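Long-range contacts in ZYG-9 (Caenorhabditis elegans, PDB 2OF3), which organises microtubules and spindle poles during mitosis and meiosis in one-cell embryos and is needed for default nucleus positioning in oocytes: residues Glu2-Asn8 with Gln46-Leu51; Leu39-Leu43 with Met52-Phe56; Val212-Val216 with Ala227-Leu231. All coordinates share one frame; numbering follows the deposited sequence.

Contact 1 (Glu2-Asn8 with Gln46-Leu51)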
# COMPACT_ATOMS: atom_id res chain seq x y z
N GLU A 2 -14.08 3.07 -30.55
CA GLU A 2 -12.79 3.16 -29.80
C GLU A 2 -12.88 3.24 -28.27
O GLU A 2 -13.67 4.00 -27.67
CB GLU A 2 -11.86 4.26 -30.33
CG GLU A 2 -11.24 3.93 -31.70
CD GLU A 2 -11.94 4.69 -32.86
OE1 GLU A 2 -12.70 4.04 -33.62
OE2 GLU A 2 -11.74 5.92 -33.00
N LEU A 3 -12.06 2.39 -27.65
CA LEU A 3 -11.90 2.33 -26.20
C LEU A 3 -11.35 3.67 -25.70
O LEU A 3 -10.42 4.25 -26.30
CB LEU A 3 -10.93 1.20 -25.84
CG LEU A 3 -11.20 -0.23 -26.32
CD1 LEU A 3 -10.07 -1.18 -25.96
CD2 LEU A 3 -12.53 -0.77 -25.80
N LEU A 4 -11.93 4.16 -24.62
CA LEU A 4 -11.38 5.29 -23.91
C LEU A 4 -9.91 5.07 -23.43
O LEU A 4 -9.11 6.01 -23.33
CB LEU A 4 -12.29 5.54 -22.75
CG LEU A 4 -12.03 6.80 -21.95
CD1 LEU A 4 -12.30 8.03 -22.84
CD2 LEU A 4 -12.94 6.76 -20.75
N LEU A 5 -9.57 3.80 -23.16
CA LEU A 5 -8.29 3.42 -22.57
C LEU A 5 -7.91 2.13 -23.22
O LEU A 5 -8.76 1.28 -23.39
CB LEU A 5 -8.43 3.26 -21.05
CG LEU A 5 -7.13 2.96 -20.30
CD1 LEU A 5 -6.11 4.16 -20.44
CD2 LEU A 5 -7.52 2.68 -18.83
N SER A 6 -6.66 2.01 -23.66
CA SER A 6 -6.18 0.86 -24.40
C SER A 6 -6.31 -0.51 -23.70
O SER A 6 -6.39 -0.62 -22.48
CB SER A 6 -4.70 1.06 -24.77
OG SER A 6 -3.91 0.97 -23.58
N ASP A 7 -6.28 -1.57 -24.50
CA ASP A 7 -6.20 -2.91 -23.99
C ASP A 7 -5.10 -3.50 -24.87
O ASP A 7 -5.36 -3.93 -25.99
CB ASP A 7 -7.57 -3.59 -24.21
CG ASP A 7 -7.52 -5.12 -24.15
OD1 ASP A 7 -6.52 -5.69 -23.62
OD2 ASP A 7 -8.49 -5.76 -24.64
N ASN A 8 -3.86 -3.47 -24.40
CA ASN A 8 -2.72 -4.02 -25.13
C ASN A 8 -1.74 -4.58 -24.09
O ASN A 8 -2.02 -4.59 -22.88
CB ASN A 8 -2.07 -2.93 -26.05
CG ASN A 8 -1.60 -1.69 -25.26
OD1 ASN A 8 -1.23 -1.81 -24.10
ND2 ASN A 8 -1.66 -0.50 -25.88
N GLN A 46 -1.82 5.70 -24.37
CA GLN A 46 -2.84 4.67 -23.99
C GLN A 46 -4.30 5.17 -23.90
O GLN A 46 -5.23 4.39 -24.02
CB GLN A 46 -2.49 4.02 -22.61
CG GLN A 46 -1.06 3.48 -22.49
CD GLN A 46 -0.68 2.53 -23.61
OE1 GLN A 46 -1.53 1.88 -24.26
NE2 GLN A 46 0.63 2.47 -23.88
N ALA A 47 -4.48 6.47 -23.70
CA ALA A 47 -5.75 7.09 -23.38
C ALA A 47 -6.13 8.14 -24.44
O ALA A 47 -5.29 8.92 -24.90
CB ALA A 47 -5.67 7.77 -21.97
N LYS A 48 -7.41 8.19 -24.78
CA LYS A 48 -8.00 9.29 -25.56
C LYS A 48 -7.75 10.68 -24.92
O LYS A 48 -7.77 10.86 -23.68
CB LYS A 48 -9.52 9.07 -25.69
CG LYS A 48 -9.95 7.96 -26.64
CD LYS A 48 -11.50 8.00 -26.72
CE LYS A 48 -11.99 7.24 -27.98
NZ LYS A 48 -10.75 6.93 -28.79
N VAL A 49 -7.60 11.70 -25.78
CA VAL A 49 -7.26 13.03 -25.29
C VAL A 49 -8.31 13.57 -24.36
O VAL A 49 -7.97 14.32 -23.45
CB VAL A 49 -6.94 14.04 -26.45
CG1 VAL A 49 -6.05 13.40 -27.48
CG2 VAL A 49 -8.22 14.53 -27.09
N SER A 50 -9.58 13.20 -24.53
CA SER A 50 -10.60 13.72 -23.58
C SER A 50 -10.44 13.16 -22.20
O SER A 50 -10.68 13.89 -21.23
CB SER A 50 -12.03 13.44 -24.03
OG SER A 50 -12.23 12.05 -24.18
N LEU A 51 -10.05 11.89 -22.07
CA LEU A 51 -9.62 11.40 -20.73
C LEU A 51 -8.33 12.07 -20.26
O LEU A 51 -8.24 12.51 -19.11
CB LEU A 51 -9.46 9.87 -20.73
CG LEU A 51 -9.11 9.21 -19.39
CD1 LEU A 51 -10.07 9.56 -18.28
CD2 LEU A 51 -9.05 7.67 -19.59
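The side-chain amide of Gln-46 is met at its OE1 by two donors from the N-terminal segment. Ser-6 OG gives its proton to Gln-46 OE1 over 2.6 Å, tilted out of the carbonyl plane, while Asn-8 ND2 lies in that plane and uses a lone pair of the same oxygen at 2.9 Å. The two amide planes stand almost perpendicular, 88° apart, so the Asn-8 amide meets the carbonyl oxygen without stacking on it. A bend in the Gln-46 chain at chi2 (-53°) helps to fold its amide back toward Ser-6 and Asn-8, and its NE2 is bonded in turn to Asp-10 OD2.

Lys-48 passes over the Leu-3 and Leu-4 backbone and slants across the Leu-4 side chain, bringing NZ within 3.3 Å of Glu-2 CB; the poorly ordered Glu-2 carboxylate stays beyond salt-bridge range. On the inner side, Leu-4 crosses Leu-51 at about a right angle, its CG 3.9 Å from Leu-51 CD2, and Leu-5 CD1 rests against Ala-47 CB. These side chains pack around two backbone bonds, Ser-6 N to Gln-46 O at 2.8 Å and Lys-48 N to Leu-4 O at 3.1 Å. The bonds flank Leu-5 and Ala-47, the non-hydrogen-bonded pair of a single antiparallel beta bridge that fastens the N-terminal segment to the loop entering helix 49-55 of the all-helical TOG domain.

Contact 2 (Leu39-Leu43 with Met52-Phe56)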
# COMPACT_ATOMS: atom_id res chain seq x y z
N LEU A 39 4.73 10.30 -16.63
CA LEU A 39 3.42 9.63 -16.58
C LEU A 39 2.48 10.10 -17.66
O LEU A 39 1.81 9.29 -18.31
CB LEU A 39 2.75 9.83 -15.20
CG LEU A 39 1.35 9.20 -14.97
CD1 LEU A 39 1.48 7.73 -15.04
CD2 LEU A 39 0.82 9.61 -13.59
N GLN A 40 2.43 11.41 -17.88
CA GLN A 40 1.58 11.97 -18.93
C GLN A 40 1.95 11.50 -20.33
O GLN A 40 1.08 11.22 -21.11
CB GLN A 40 1.62 13.47 -18.78
CG GLN A 40 0.86 14.24 -19.78
CD GLN A 40 0.97 15.72 -19.45
OE1 GLN A 40 1.90 16.14 -18.74
NE2 GLN A 40 -0.01 16.50 -19.91
N THR A 41 3.23 11.38 -20.66
CA THR A 41 3.70 10.78 -21.91
C THR A 41 3.30 9.33 -22.01
O THR A 41 2.80 8.91 -23.05
CB THR A 41 5.24 10.88 -22.02
OG1 THR A 41 5.59 12.26 -22.14
CG2 THR A 41 5.82 10.12 -23.21
N LEU A 42 3.49 8.55 -20.95
CA LEU A 42 3.15 7.10 -21.01
C LEU A 42 1.63 6.90 -21.14
O LEU A 42 1.15 6.06 -21.92
CB LEU A 42 3.67 6.39 -19.74
CG LEU A 42 5.19 6.29 -19.69
CD1 LEU A 42 5.62 5.72 -18.32
CD2 LEU A 42 5.73 5.44 -20.82
N LEU A 43 0.88 7.67 -20.39
CA LEU A 43 -0.58 7.54 -20.45
C LEU A 43 -1.14 8.11 -21.77
O LEU A 43 -2.13 7.59 -22.31
CB LEU A 43 -1.24 8.21 -19.21
CG LEU A 43 -1.68 7.38 -18.00
CD1 LEU A 43 -2.18 8.36 -16.88
CD2 LEU A 43 -2.72 6.31 -18.36
N MET A 52 -7.35 12.20 -21.16
CA MET A 52 -6.10 12.89 -20.82
C MET A 52 -6.31 14.30 -20.31
O MET A 52 -5.64 14.72 -19.33
CB MET A 52 -5.13 12.89 -22.02
CG MET A 52 -4.48 11.50 -22.34
SD MET A 52 -3.43 10.88 -21.03
CE MET A 52 -2.07 12.00 -21.18
N SER A 53 -7.19 15.08 -20.97
CA SER A 53 -7.49 16.45 -20.50
C SER A 53 -8.03 16.49 -19.11
O SER A 53 -7.74 17.42 -18.39
CB SER A 53 -8.48 17.18 -21.42
OG SER A 53 -8.07 16.99 -22.76
N GLN A 54 -8.81 15.48 -18.72
CA GLN A 54 -9.36 15.46 -17.35
C GLN A 54 -8.29 15.04 -16.34
O GLN A 54 -8.15 15.64 -15.26
CB GLN A 54 -10.57 14.51 -17.24
CG GLN A 54 -11.82 14.95 -18.06
CD GLN A 54 -12.85 13.83 -18.25
OE1 GLN A 54 -12.52 12.62 -18.23
NE2 GLN A 54 -14.09 14.21 -18.47
N LEU A 55 -7.56 13.98 -16.70
CA LEU A 55 -6.51 13.41 -15.85
C LEU A 55 -5.48 14.45 -15.48
O LEU A 55 -5.04 14.49 -14.35
CB LEU A 55 -5.83 12.20 -16.56
CG LEU A 55 -6.58 10.85 -16.58
CD1 LEU A 55 -5.79 9.81 -17.34
CD2 LEU A 55 -6.86 10.37 -15.20
N PHE A 56 -5.09 15.31 -16.39
CA PHE A 56 -4.08 16.29 -16.07
C PHE A 56 -4.50 17.76 -16.00
O PHE A 56 -3.69 18.65 -16.10
CB PHE A 56 -2.83 16.08 -16.92
CG PHE A 56 -2.24 14.71 -16.79
CD1 PHE A 56 -2.67 13.69 -17.56
CD2 PHE A 56 -1.28 14.45 -15.86
CE1 PHE A 56 -2.15 12.46 -17.42
CE2 PHE A 56 -0.79 13.20 -15.73
CZ PHE A 56 -1.22 12.23 -16.52
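An antiparallel pair of consecutive helices, 33-44 and 49-55, packs together here at the N-terminal end of the HEAT-type helical array of the TOG domain, with Phe-56 just past the end of the second helix. The Phe-56 ring turns one face to Gln-40, whose CB stands 4.0 Å from the ring centroid and 17° off the normal, a CH-pi contact displaced toward the rim. With CG anti to its own nitrogen (chi1 178°) and the chain extended from there, Gln-40 carries its amide out past the ring toward Phe-56 CB; the amide lies stacked with the ring, the planes only 14° apart. At the ring edge, near its plane, come Leu-43 CD1, 4.0 Å from Phe-56 CZ, and Leu-39 CG.

Met-52, one turn before Phe-56, reaches Gln-40 and Leu-43. Its chain, bent at chi2 and chi3, brings SD to 3.9 Å from Leu-43 CB and sets CE against the backbone of Gln-40, closest to Gln-40 O at 3.2 Å. Deeper in the interface, Leu-43 CD1 meets Leu-55 CD1 at 3.9 Å, the two side chains crossing at about a right angle. Helix 85-95 adjoins this layer: Leu-39 and Leu-43 rest on Leu-87, while Trp-91 packs edge-to-face with Phe-56 and gives its NE1 proton to Leu-55 O. Cutting Phe-56 back to an alanine would remove the ring, which is likely to leave Gln-40 CB and the Trp-91 ring without their partner and to open a gap beside Leu-43.

The contact is made mainly by apolar and CH-pi packing, without hydrogen bonds between the segments, and its specificity probably rests on the fit of the ring, the thioether and the leucine branches.

Contact 3 (Val212-Val216 with Ala227-Leu231)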
# COMPACT_ATOMS: atom_id res chain seq x y z
N VAL A 212 10.13 -4.20 15.52
CA VAL A 212 8.86 -3.80 16.11
C VAL A 212 9.03 -3.48 17.62
O VAL A 212 8.41 -2.54 18.14
CB VAL A 212 7.75 -4.86 15.83
CG1 VAL A 212 6.50 -4.63 16.74
CG2 VAL A 212 7.34 -4.85 14.33
N ALA A 213 9.86 -4.26 18.31
CA ALA A 213 10.06 -4.10 19.77
C ALA A 213 10.21 -2.65 20.29
O ALA A 213 9.60 -2.33 21.29
CB ALA A 213 11.22 -5.02 20.31
N PRO A 214 11.04 -1.78 19.66
CA PRO A 214 11.12 -0.43 20.21
C PRO A 214 9.78 0.33 20.27
O PRO A 214 9.68 1.32 21.02
CB PRO A 214 12.05 0.30 19.22
CG PRO A 214 12.91 -0.79 18.67
CD PRO A 214 11.99 -1.96 18.54
N PHE A 215 8.79 -0.09 19.48
CA PHE A 215 7.53 0.66 19.40
C PHE A 215 6.60 0.36 20.57
O PHE A 215 5.57 1.01 20.71
CB PHE A 215 6.86 0.51 18.01
CG PHE A 215 7.64 1.19 16.90
CD1 PHE A 215 7.52 2.57 16.69
CD2 PHE A 215 8.59 0.45 16.11
CE1 PHE A 215 8.26 3.22 15.67
CE2 PHE A 215 9.36 1.07 15.11
CZ PHE A 215 9.19 2.47 14.88
N VAL A 216 6.98 -0.60 21.43
CA VAL A 216 6.30 -0.81 22.68
C VAL A 216 6.43 0.44 23.53
O VAL A 216 5.56 0.70 24.37
CB VAL A 216 6.77 -2.14 23.42
CG1 VAL A 216 6.03 -2.34 24.78
CG2 VAL A 216 6.51 -3.38 22.52
N ALA A 227 2.10 -2.75 18.72
CA ALA A 227 3.47 -3.29 18.79
C ALA A 227 3.51 -4.44 19.77
O ALA A 227 4.10 -5.49 19.46
CB ALA A 227 4.53 -2.23 19.20
N ILE A 228 2.86 -4.25 20.93
CA ILE A 228 2.70 -5.32 21.91
C ILE A 228 2.02 -6.49 21.24
O ILE A 228 2.51 -7.62 21.37
CB ILE A 228 1.88 -4.85 23.15
CG1 ILE A 228 2.71 -3.90 24.00
CG2 ILE A 228 1.38 -6.07 23.99
CD1 ILE A 228 1.86 -3.08 24.98
N ASN A 229 0.91 -6.25 20.53
CA ASN A 229 0.21 -7.39 19.92
C ASN A 229 0.94 -8.13 18.78
O ASN A 229 0.73 -9.32 18.60
CB ASN A 229 -1.22 -7.00 19.51
CG ASN A 229 -2.14 -6.81 20.69
OD1 ASN A 229 -3.16 -6.13 20.59
ND2 ASN A 229 -1.83 -7.40 21.78
N VAL A 230 1.81 -7.45 18.06
CA VAL A 230 2.72 -8.11 17.13
C VAL A 230 3.65 -9.11 17.88
O VAL A 230 3.78 -10.28 17.47
CB VAL A 230 3.57 -7.05 16.26
CG1 VAL A 230 4.75 -7.74 15.49
CG2 VAL A 230 2.67 -6.23 15.24
N LEU A 231 4.26 -8.69 18.98
CA LEU A 231 5.20 -9.53 19.73
C LEU A 231 4.53 -10.73 20.38
O LEU A 231 5.11 -11.83 20.39
CB LEU A 231 5.94 -8.70 20.77
CG LEU A 231 6.80 -7.57 20.23
CD1 LEU A 231 7.39 -6.85 21.40
CD2 LEU A 231 7.92 -8.06 19.31
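Val-212 and Val-216 face Ala-227 and its neighbours where helix 221-238 packs back on the 3-10 turn that follows helix 208-212, an interface within the C-terminal part of the HEAT-type helical array of the TOG domain. The side-chain contacts across it are apolar; the rest are van der Waals contacts of methyls with backbone.

The first kind is the packing of aliphatic side chains on one another. Val-212 and Val-230 approach obliquely, CG1 of each 3.8 Å from the other; Val-212 has CG1 anti to the backbone nitrogen (chi1 166°), which directs that methyl to the helix while CG2 lies slightly farther from Val-230. Val-216 divides its two methyls between neighbours on the helix: CG1 meets Ile-228 CG1 at 3.8 Å, the side chains crossing at about a right angle, and CG2 meets Leu-231 CD1, also at 3.8 Å. Further partners extend this layer, for Val-257 of helix 251-264 touches both Val-216 and Ile-228, and Leu-188 of helix 181-198 touches Val-212.

The second kind sets a side chain against backbone. Val-212 CG1 lies 3.7 Å from Ala-227 O, and Leu-231 CD1 comes near Ala-213, 4.2 Å from its CA. With only a methyl to accommodate at Ala-227, the helix comes to a CA-CA distance of 5.4 Å between Val-216 and Ala-227. The Ala-227 CB points into the 3-10 turn, where it lies 3.6 Å from Phe-215 C and 3.7 Å from Val-216 N.

From the N terminus, the segment 2-8 runs into helix 10-19, and contact 1 closes the loop when residues 46-51 return to the N-terminal segment. Contact 2 begins within that loop, at 39-43, and ends beyond it, at 52-56, so the two cross along the chain; both use helix 49-55, and they touch where Ala-47 O meets Met-52 CG. Together they tie the N-terminal segment, helix 33-44 and helix 49-55 into one end of the domain. Contact 3 follows in series, a short local closure joining the turn after helix 208-212 to helix 221-238. It lies on the opposite side of the chain's centre, its centre about 47 Å from that of contact 1.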